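Side-chain contacts in dipeptide Epimerase (Enterococcus faecalis V583, PDB 3JVA), which belongs to the mandelate racemase/muconate lactonizing enzyme family, pairs an N-terminal capping domain with an enolase-type barrel, and binds a magnesium ion: residues K16-I21 and T25-D30; K83-M88 and G270-L275; E295-G300 and F323-A328. All blocks are in the same frame, centred on the assembly; numbering follows the deposited sequence.

The three contacts illustrate how a two-domain enzyme of the enolase superfamily is knit together. Interaction 1 lies within the N-terminal domain, in the hairpin of strands 3-21 and 24-27; interaction 2 joins helix 81-91 of that domain to helix 271-284 of the barrel; interaction 3 lies within the barrel domain, between the start of helix 298-310 and a later loop. They follow one another along the chain in that order. The centres of interactions 1 and 3 are about 12 Å apart and the two touch, through D30 to E295 and K16 to G324, whereas the centre of interaction 2 lies about 29 Å and 24 Å from theirs. The domains thus meet at separate places.

Interaction 1 of 3, residues K16-I21 and T25-D30; sequences KETFTI and TIESAD
F19 and I26 form an antiparallel hydrogen-bonded pair, F19 N reaching I26 O at 2.7 Å almost straight (171°) and I26 N returning to F19 O at 2.6 Å along a more bent path, while T20 and T25 make the neighbouring non-hydrogen-bonded pair. On the face that carries F19 and I26 the two side chains run side by side. The phenyl ring, swung clear of its own amide nitrogen (chi1 -177°), turns its edge to the isoleucine: I26 CD1 lies near the ring plane, 3.8 Å from F19 CD2. The same methyl is met by I21, whose CG2 is 3.9 Å from I26 CD1 as the isoleucines cross at about a right angle. This is the first hairpin of the capping domain, of the kind that in enolase superfamily members borders the active site; the nearest atom of the F19 side chain is about 9 Å from the magnesium ion. T18 lies alongside E27, with T18 CG2 3.6 Å from E27 CB, and on the sheet's other face the threonine methyls T20 CG2 and T25 CG2 approach to 4.1 Å. At the corner S28 OG donates to D30 OD1 (2.7 Å), on its syn side.

Interaction 2 of 3, residues K83-M88 and G270-L275; sequences KIHEVM and GIHEAL
H85 and H272 carry nearly all of this buried contact, each reaching from its own helix toward the other and sliding past it in opposite directions. The imidazole planes are close to parallel, inclined by 19°, but so displaced that the rings barely overlap; their centroids stand 4.7 Å apart. H272 CG points away from its own backbone N (chi1 -174°), which sends the ring past H85, over one face and toward its rim. What lies close to the H85 ring is therefore largely the root of the H272 side chain: H272 CB is 3.2 Å from H85 NE2, and H272 CG is 3.6 Å from H85 CD2. From within the same helix as H85, M88 CE covers the opposite face, 3.5 Å above the plane. Helix 81-91 belongs to the capping domain and helix 271-284 to the barrel, which makes this a helix-to-helix domain interface. G270 adds a little buried surface at the N-cap position of the barrel helix, where its carbonyl O accepts the A274 amide at 3.0 Å. D103 of helix 96-114 touches H85 and also accepts a hydrogen bond from I271 N. Burial leaves H85 NE2 without a polar partner in the model.

Interaction 3 of 3, residues E295-G300 and F323-A328; sequences EETTIG and FGLETA
L325 and T297 make the tight part of this contact, their side chains crossing at about a right angle. The leucine brings both of its methyls to the threonine: L325 CD1 lies 3.7 Å from T297 CB, and T297 CG2 is 3.8 Å from L325 CD1 and equally 3.8 Å from L325 CD2, so the threonine methyl faces the fork of the leucine. With CD1 anti to CA (chi2 -179°), the L325 side chain carries that methyl out to T297. The threonine's polar branch is used elsewhere: T297 OG1 is hydrogen-bonded to E47 OE2, and T297, although at the N-cap position of helix 298-310, makes no capping bond with its side chain. The other oxygen of the E47 carboxylate takes G300 N, and one acidic side chain of strand 43-48 thereby meets both a hydroxyl and a backbone amide at the start of this helix.

The fit is looser one residue on. L325 CD1 comes only to 4.3 Å from T298 N, and A328 passes T298 with its methyl farther off still. Between L325 and A328 the loop swings outward, with E326 and T327 exposed, and it is L325 that turns inward, where it also packs on I13 of strand 3-21. A29 and P329 add further contacts to T297. The arrangement belongs to the rim of an enolase-type (beta/alpha) barrel, where a helix start and the loop beyond strand 314-317 are packed against the strands of the N-terminal capping domain.

Interaction 1 of 3, residues K16-I21 and T25-D30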
loop_
_atom_site.group_PDB
_atom_site.type_symbol
_atom_site.label_atom_id
_atom_site.label_comp_id
_atom_site.label_asym_id
_atom_site.label_seq_id
_atom_site.Cartn_x
_atom_site.Cartn_y
_atom_site.Cartn_z
ATOM N N LYS B 16 -23.556 26.002 38.588
ATOM C CA LYS B 16 -24.495 27.101 38.370
ATOM C C LYS B 16 -25.598 26.648 37.417
ATOM O O LYS B 16 -26.759 27.035 37.562
ATOM C CB LYS B 16 -23.779 28.322 37.779
ATOM C CG LYS B 16 -22.833 29.026 38.740
ATOM C CD LYS B 16 -22.103 30.168 38.052
ATOM C CE LYS B 16 -21.146 30.870 38.994
ATOM N NZ LYS B 16 -20.369 31.935 38.288
ATOM N N GLU B 17 -25.228 25.824 36.440
ATOM C CA GLU B 17 -26.184 25.302 35.467
ATOM C C GLU B 17 -26.007 23.794 35.344
ATOM O O GLU B 17 -24.892 23.308 35.181
ATOM C CB GLU B 17 -25.970 25.949 34.091
ATOM C CG GLU B 17 -26.136 27.465 34.067
ATOM C CD GLU B 17 -26.024 28.050 32.663
ATOM O OE1 GLU B 17 -26.063 29.292 32.533
ATOM O OE2 GLU B 17 -25.901 27.274 31.688
ATOM N N THR B 18 -27.109 23.059 35.424
ATOM C CA THR B 18 -27.055 21.610 35.316
ATOM C C THR B 18 -26.607 21.198 33.919
ATOM O O THR B 18 -26.955 21.840 32.930
ATOM C CB THR B 18 -28.428 20.976 35.612
ATOM O OG1 THR B 18 -29.402 21.496 34.699
ATOM C CG2 THR B 18 -28.855 21.284 37.039
ATOM N N PHE B 19 -25.829 20.125 33.847
ATOM C CA PHE B 19 -25.317 19.621 32.577
ATOM C C PHE B 19 -26.139 18.405 32.171
ATOM O O PHE B 19 -26.355 17.498 32.971
ATOM C CB PHE B 19 -23.839 19.240 32.733
ATOM C CG PHE B 19 -23.185 18.781 31.459
ATOM C CD1 PHE B 19 -23.231 19.567 30.311
ATOM C CD2 PHE B 19 -22.500 17.571 31.413
ATOM C CE1 PHE B 19 -22.603 19.156 29.133
ATOM C CE2 PHE B 19 -21.867 17.149 30.241
ATOM C CZ PHE B 19 -21.919 17.945 29.098
ATOM N N THR B 20 -26.609 18.389 30.930
ATOM C CA THR B 20 -27.412 17.269 30.463
ATOM C C THR B 20 -26.564 16.274 29.682
ATOM O O THR B 20 -25.814 16.651 28.781
ATOM C CB THR B 20 -28.570 17.744 29.566
ATOM O OG1 THR B 20 -29.233 18.853 30.188
ATOM C CG2 THR B 20 -29.575 16.619 29.363
ATOM N N ILE B 21 -26.679 15.002 30.046
ATOM C CA ILE B 21 -25.938 13.941 29.378
ATOM C C ILE B 21 -26.923 12.868 28.943
ATOM O O ILE B 21 -28.104 12.929 29.282
ATOM C CB ILE B 21 -24.897 13.295 30.318
ATOM C CG1 ILE B 21 -25.595 12.745 31.567
ATOM C CG2 ILE B 21 -23.830 14.312 30.688
ATOM C CD1 ILE B 21 -24.673 12.012 32.523
ATOM N N THR B 25 -28.491 13.760 33.893
ATOM C CA THR B 25 -28.011 15.123 34.086
ATOM C C THR B 25 -26.971 15.164 35.201
ATOM O O THR B 25 -26.813 14.206 35.957
ATOM C CB THR B 25 -29.159 16.080 34.474
ATOM O OG1 THR B 25 -29.713 15.674 35.730
ATOM C CG2 THR B 25 -30.252 16.066 33.414
ATOM N N ILE B 26 -26.266 16.287 35.290
ATOM C CA ILE B 26 -25.240 16.489 36.304
ATOM C C ILE B 26 -25.439 17.879 36.893
ATOM O O ILE B 26 -25.422 18.872 36.163
ATOM C CB ILE B 26 -23.827 16.422 35.689
ATOM C CG1 ILE B 26 -23.638 15.093 34.953
ATOM C CG2 ILE B 26 -22.776 16.580 36.783
ATOM C CD1 ILE B 26 -22.310 14.978 34.240
ATOM N N GLU B 27 -25.634 17.959 38.205
ATOM C CA GLU B 27 -25.833 19.258 38.840
ATOM C C GLU B 27 -24.731 19.620 39.822
ATOM O O GLU B 27 -24.760 20.687 40.432
ATOM C CB GLU B 27 -27.197 19.312 39.535
ATOM C CG GLU B 27 -27.544 18.096 40.366
ATOM C CD GLU B 27 -28.957 18.167 40.927
ATOM O OE1 GLU B 27 -29.400 17.186 41.563
ATOM O OE2 GLU B 27 -29.625 19.205 40.731
ATOM N N SER B 28 -23.751 18.735 39.957
ATOM C CA SER B 28 -22.638 18.969 40.867
ATOM C C SER B 28 -21.360 18.391 40.271
ATOM O O SER B 28 -21.396 17.372 39.583
ATOM C CB SER B 28 -22.923 18.308 42.221
ATOM O OG SER B 28 -21.885 18.560 43.154
ATOM N N ALA B 29 -20.238 19.060 40.515
ATOM C CA ALA B 29 -18.949 18.586 40.030
ATOM C C ALA B 29 -18.337 17.817 41.189
ATOM O O ALA B 29 -17.835 18.411 42.142
ATOM C CB ALA B 29 -18.064 19.754 39.650
ATOM N N ASP B 30 -18.402 16.493 41.116
ATOM C CA ASP B 30 -17.870 15.655 42.179
ATOM C C ASP B 30 -16.571 15.000 41.727
ATOM O O ASP B 30 -16.570 14.130 40.855
ATOM C CB ASP B 30 -18.913 14.605 42.576
ATOM C CG ASP B 30 -20.242 15.233 42.990
ATOM O OD1 ASP B 30 -20.250 16.435 43.339
ATOM O OD2 ASP B 30 -21.276 14.535 42.976
#

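Interaction 2 of 3, residues K83-M88 and G270-L275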
loop_
_atom_site.group_PDB
_atom_site.type_symbol
_atom_site.label_atom_id
_atom_site.label_comp_id
_atom_site.label_asym_id
_atom_site.label_seq_id
_atom_site.Cartn_x
_atom_site.Cartn_y
_atom_site.Cartn_z
ATOM N N LYS B 83 9.376 7.443 37.107
ATOM C CA LYS B 83 9.074 6.269 37.922
ATOM C C LYS B 83 7.660 6.321 38.484
ATOM O O LYS B 83 6.982 5.299 38.575
ATOM C CB LYS B 83 10.075 6.125 39.077
ATOM C CG LYS B 83 9.829 4.883 39.929
ATOM C CD LYS B 83 10.901 4.681 41.005
ATOM C CE LYS B 83 10.598 3.443 41.855
ATOM N NZ LYS B 83 11.666 3.147 42.873
ATOM N N ILE B 84 7.204 7.510 38.862
ATOM C CA ILE B 84 5.865 7.622 39.408
ATOM C C ILE B 84 4.843 7.094 38.395
ATOM O O ILE B 84 3.926 6.365 38.764
ATOM C CB ILE B 84 5.565 9.085 39.826
ATOM C CG1 ILE B 84 6.381 9.416 41.084
ATOM C CG2 ILE B 84 4.075 9.266 40.106
ATOM C CD1 ILE B 84 6.412 10.883 41.455
ATOM N N HIS B 85 5.012 7.420 37.116
ATOM C CA HIS B 85 4.077 6.918 36.117
ATOM C C HIS B 85 4.323 5.437 35.879
ATOM O O HIS B 85 3.393 4.684 35.606
ATOM C CB HIS B 85 4.194 7.710 34.818
ATOM C CG HIS B 85 3.334 8.933 34.797
ATOM N ND1 HIS B 85 1.988 8.889 34.499
ATOM C CD2 HIS B 85 3.612 10.223 35.097
ATOM C CE1 HIS B 85 1.475 10.101 34.616
ATOM N NE2 HIS B 85 2.439 10.930 34.978
ATOM N N GLU B 86 5.577 5.020 36.007
ATOM C CA GLU B 86 5.917 3.610 35.836
ATOM C C GLU B 86 5.132 2.802 36.866
ATOM O O GLU B 86 4.487 1.806 36.535
ATOM C CB GLU B 86 7.413 3.403 36.069
ATOM C CG GLU B 86 7.863 1.957 35.984
ATOM C CD GLU B 86 9.340 1.811 36.294
ATOM O OE1 GLU B 86 9.709 1.799 37.487
ATOM O OE2 GLU B 86 10.131 1.728 35.340
ATOM N N VAL B 87 5.203 3.241 38.122
ATOM C CA VAL B 87 4.513 2.584 39.234
ATOM C C VAL B 87 3.001 2.556 39.027
ATOM O O VAL B 87 2.360 1.513 39.195
ATOM C CB VAL B 87 4.828 3.298 40.572
ATOM C CG1 VAL B 87 4.055 2.656 41.716
ATOM C CG2 VAL B 87 6.323 3.228 40.847
ATOM N N MET B 88 2.424 3.699 38.666
ATOM C CA MET B 88 0.982 3.750 38.441
ATOM C C MET B 88 0.554 2.831 37.298
ATOM O O MET B 88 -0.484 2.172 37.380
ATOM C CB MET B 88 0.535 5.187 38.150
ATOM C CG MET B 88 0.710 6.123 39.339
ATOM S SD MET B 88 -0.110 7.712 39.088
ATOM C CE MET B 88 0.913 8.434 37.815
ATOM N N GLY B 270 -2.717 12.942 33.051
ATOM C CA GLY B 270 -1.788 13.946 33.531
ATOM C C GLY B 270 -0.905 14.696 32.562
ATOM O O GLY B 270 -0.884 14.424 31.365
ATOM N N ILE B 271 -0.162 15.653 33.116
ATOM C CA ILE B 271 0.735 16.499 32.343
ATOM C C ILE B 271 1.820 15.704 31.632
ATOM O O ILE B 271 2.150 15.987 30.481
ATOM C CB ILE B 271 1.380 17.574 33.259
ATOM C CG1 ILE B 271 0.297 18.560 33.717
ATOM C CG2 ILE B 271 2.500 18.311 32.524
ATOM C CD1 ILE B 271 0.725 19.482 34.849
ATOM N N HIS B 272 2.372 14.701 32.309
ATOM C CA HIS B 272 3.433 13.886 31.715
ATOM C C HIS B 272 3.031 13.304 30.353
ATOM O O HIS B 272 3.813 13.341 29.392
ATOM C CB HIS B 272 3.803 12.755 32.680
ATOM C CG HIS B 272 4.982 11.940 32.244
ATOM N ND1 HIS B 272 6.285 12.357 32.419
ATOM C CD2 HIS B 272 5.052 10.718 31.664
ATOM C CE1 HIS B 272 7.107 11.425 31.970
ATOM N NE2 HIS B 272 6.385 10.421 31.508
ATOM N N GLU B 273 1.816 12.773 30.271
ATOM C CA GLU B 273 1.317 12.183 29.035
ATOM C C GLU B 273 0.864 13.271 28.059
ATOM O O GLU B 273 1.046 13.144 26.848
ATOM C CB GLU B 273 0.151 11.232 29.340
ATOM C CG GLU B 273 -0.331 10.413 28.142
ATOM C CD GLU B 273 0.603 9.265 27.782
ATOM O OE1 GLU B 273 1.578 9.009 28.529
ATOM O OE2 GLU B 273 0.353 8.608 26.752
ATOM N N ALA B 274 0.285 14.344 28.590
ATOM C CA ALA B 274 -0.168 15.449 27.746
ATOM C C ALA B 274 1.016 16.030 26.962
ATOM O O ALA B 274 0.883 16.417 25.801
ATOM C CB ALA B 274 -0.815 16.531 28.605
ATOM N N LEU B 275 2.177 16.100 27.599
ATOM C CA LEU B 275 3.354 16.621 26.921
ATOM C C LEU B 275 3.716 15.746 25.723
ATOM O O LEU B 275 4.084 16.258 24.664
ATOM C CB LEU B 275 4.535 16.705 27.892
ATOM C CG LEU B 275 4.471 17.888 28.860
ATOM C CD1 LEU B 275 5.506 17.691 29.970
ATOM C CD2 LEU B 275 4.707 19.189 28.105
#

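Interaction 3 of 3, residues E295-G300 and F323-A328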
loop_
_atom_site.group_PDB
_atom_site.type_symbol
_atom_site.label_atom_id
_atom_site.label_comp_id
_atom_site.label_asym_id
_atom_site.label_seq_id
_atom_site.Cartn_x
_atom_site.Cartn_y
_atom_site.Cartn_z
ATOM N N GLU B 295 -16.838 17.443 35.259
ATOM C CA GLU B 295 -16.665 17.276 36.694
ATOM C C GLU B 295 -15.291 17.570 37.293
ATOM O O GLU B 295 -14.895 16.936 38.272
ATOM C CB GLU B 295 -17.138 15.880 37.120
ATOM C CG GLU B 295 -18.606 15.636 36.780
ATOM C CD GLU B 295 -19.307 14.702 37.750
ATOM O OE1 GLU B 295 -19.488 15.090 38.929
ATOM O OE2 GLU B 295 -19.681 13.586 37.331
ATOM N N GLU B 296 -14.544 18.503 36.705
ATOM C CA GLU B 296 -13.275 18.873 37.314
ATOM C C GLU B 296 -13.402 20.326 37.746
ATOM O O GLU B 296 -14.347 21.021 37.353
ATOM C CB GLU B 296 -12.072 18.658 36.384
ATOM C CG GLU B 296 -12.015 19.452 35.110
ATOM C CD GLU B 296 -10.765 19.093 34.325
ATOM O OE1 GLU B 296 -9.651 19.397 34.809
ATOM O OE2 GLU B 296 -10.892 18.487 33.243
ATOM N N THR B 297 -12.461 20.791 38.551
ATOM C CA THR B 297 -12.559 22.138 39.070
ATOM C C THR B 297 -11.255 22.925 39.043
ATOM O O THR B 297 -10.433 22.752 38.147
ATOM C CB THR B 297 -13.134 22.087 40.507
ATOM O OG1 THR B 297 -12.279 21.294 41.344
ATOM C CG2 THR B 297 -14.516 21.432 40.492
ATOM N N THR B 298 -11.075 23.786 40.036
ATOM C CA THR B 298 -9.906 24.649 40.110
ATOM C C THR B 298 -8.541 24.009 39.870
ATOM O O THR B 298 -7.756 24.502 39.059
ATOM C CB THR B 298 -9.878 25.388 41.457
ATOM O OG1 THR B 298 -11.143 26.031 41.664
ATOM C CG2 THR B 298 -8.772 26.429 41.469
ATOM N N ILE B 299 -8.245 22.921 40.569
ATOM C CA ILE B 299 -6.944 22.280 40.400
ATOM C C ILE B 299 -6.719 21.763 38.975
ATOM O O ILE B 299 -5.692 22.047 38.355
ATOM C CB ILE B 299 -6.773 21.127 41.392
ATOM C CG1 ILE B 299 -6.862 21.668 42.824
ATOM C CG2 ILE B 299 -5.428 20.441 41.160
ATOM C CD1 ILE B 299 -6.945 20.592 43.893
ATOM N N GLY B 300 -7.677 21.005 38.458
ATOM C CA GLY B 300 -7.540 20.483 37.111
ATOM C C GLY B 300 -7.394 21.588 36.078
ATOM O O GLY B 300 -6.565 21.503 35.168
ATOM N N PHE B 323 -15.757 28.736 35.828
ATOM C CA PHE B 323 -16.805 29.734 35.618
ATOM C C PHE B 323 -18.199 29.224 35.959
ATOM O O PHE B 323 -19.119 30.017 36.166
ATOM C CB PHE B 323 -16.809 30.224 34.164
ATOM C CG PHE B 323 -15.461 30.635 33.648
ATOM C CD1 PHE B 323 -14.485 31.135 34.501
ATOM C CD2 PHE B 323 -15.177 30.544 32.288
ATOM C CE1 PHE B 323 -13.245 31.540 34.009
ATOM C CE2 PHE B 323 -13.942 30.947 31.785
ATOM C CZ PHE B 323 -12.976 31.444 32.644
ATOM N N GLY B 324 -18.361 27.904 36.008
ATOM C CA GLY B 324 -19.662 27.339 36.318
ATOM C C GLY B 324 -19.796 26.753 37.711
ATOM O O GLY B 324 -20.768 26.050 37.995
ATOM N N LEU B 325 -18.831 27.036 38.581
ATOM C CA LEU B 325 -18.851 26.519 39.951
ATOM C C LEU B 325 -19.515 27.508 40.913
ATOM O O LEU B 325 -19.276 28.711 40.830
ATOM C CB LEU B 325 -17.419 26.248 40.425
ATOM C CG LEU B 325 -16.558 25.279 39.607
ATOM C CD1 LEU B 325 -15.190 25.148 40.260
ATOM C CD2 LEU B 325 -17.240 23.920 39.519
ATOM N N GLU B 326 -20.338 27.003 41.827
ATOM C CA GLU B 326 -21.007 27.872 42.798
ATOM C C GLU B 326 -20.043 28.405 43.845
ATOM O O GLU B 326 -20.265 29.471 44.419
ATOM C CB GLU B 326 -22.156 27.129 43.481
ATOM C CG GLU B 326 -23.411 27.041 42.635
ATOM C CD GLU B 326 -24.080 28.390 42.425
ATOM O OE1 GLU B 326 -25.105 28.433 41.713
ATOM O OE2 GLU B 326 -23.592 29.404 42.973
ATOM N N THR B 327 -18.974 27.662 44.103
ATOM C CA THR B 327 -17.979 28.097 45.071
ATOM C C THR B 327 -16.653 27.404 44.761
ATOM O O THR B 327 -16.633 26.380 44.078
ATOM C CB THR B 327 -18.444 27.792 46.522
ATOM O OG1 THR B 327 -17.630 28.525 47.445
ATOM C CG2 THR B 327 -18.348 26.302 46.824
ATOM N N ALA B 328 -15.552 27.976 45.240
ATOM C CA ALA B 328 -14.226 27.418 44.985
ATOM C C ALA B 328 -13.836 26.358 46.008
ATOM O O ALA B 328 -13.930 26.581 47.215
ATOM C CB ALA B 328 -13.192 28.528 44.981
#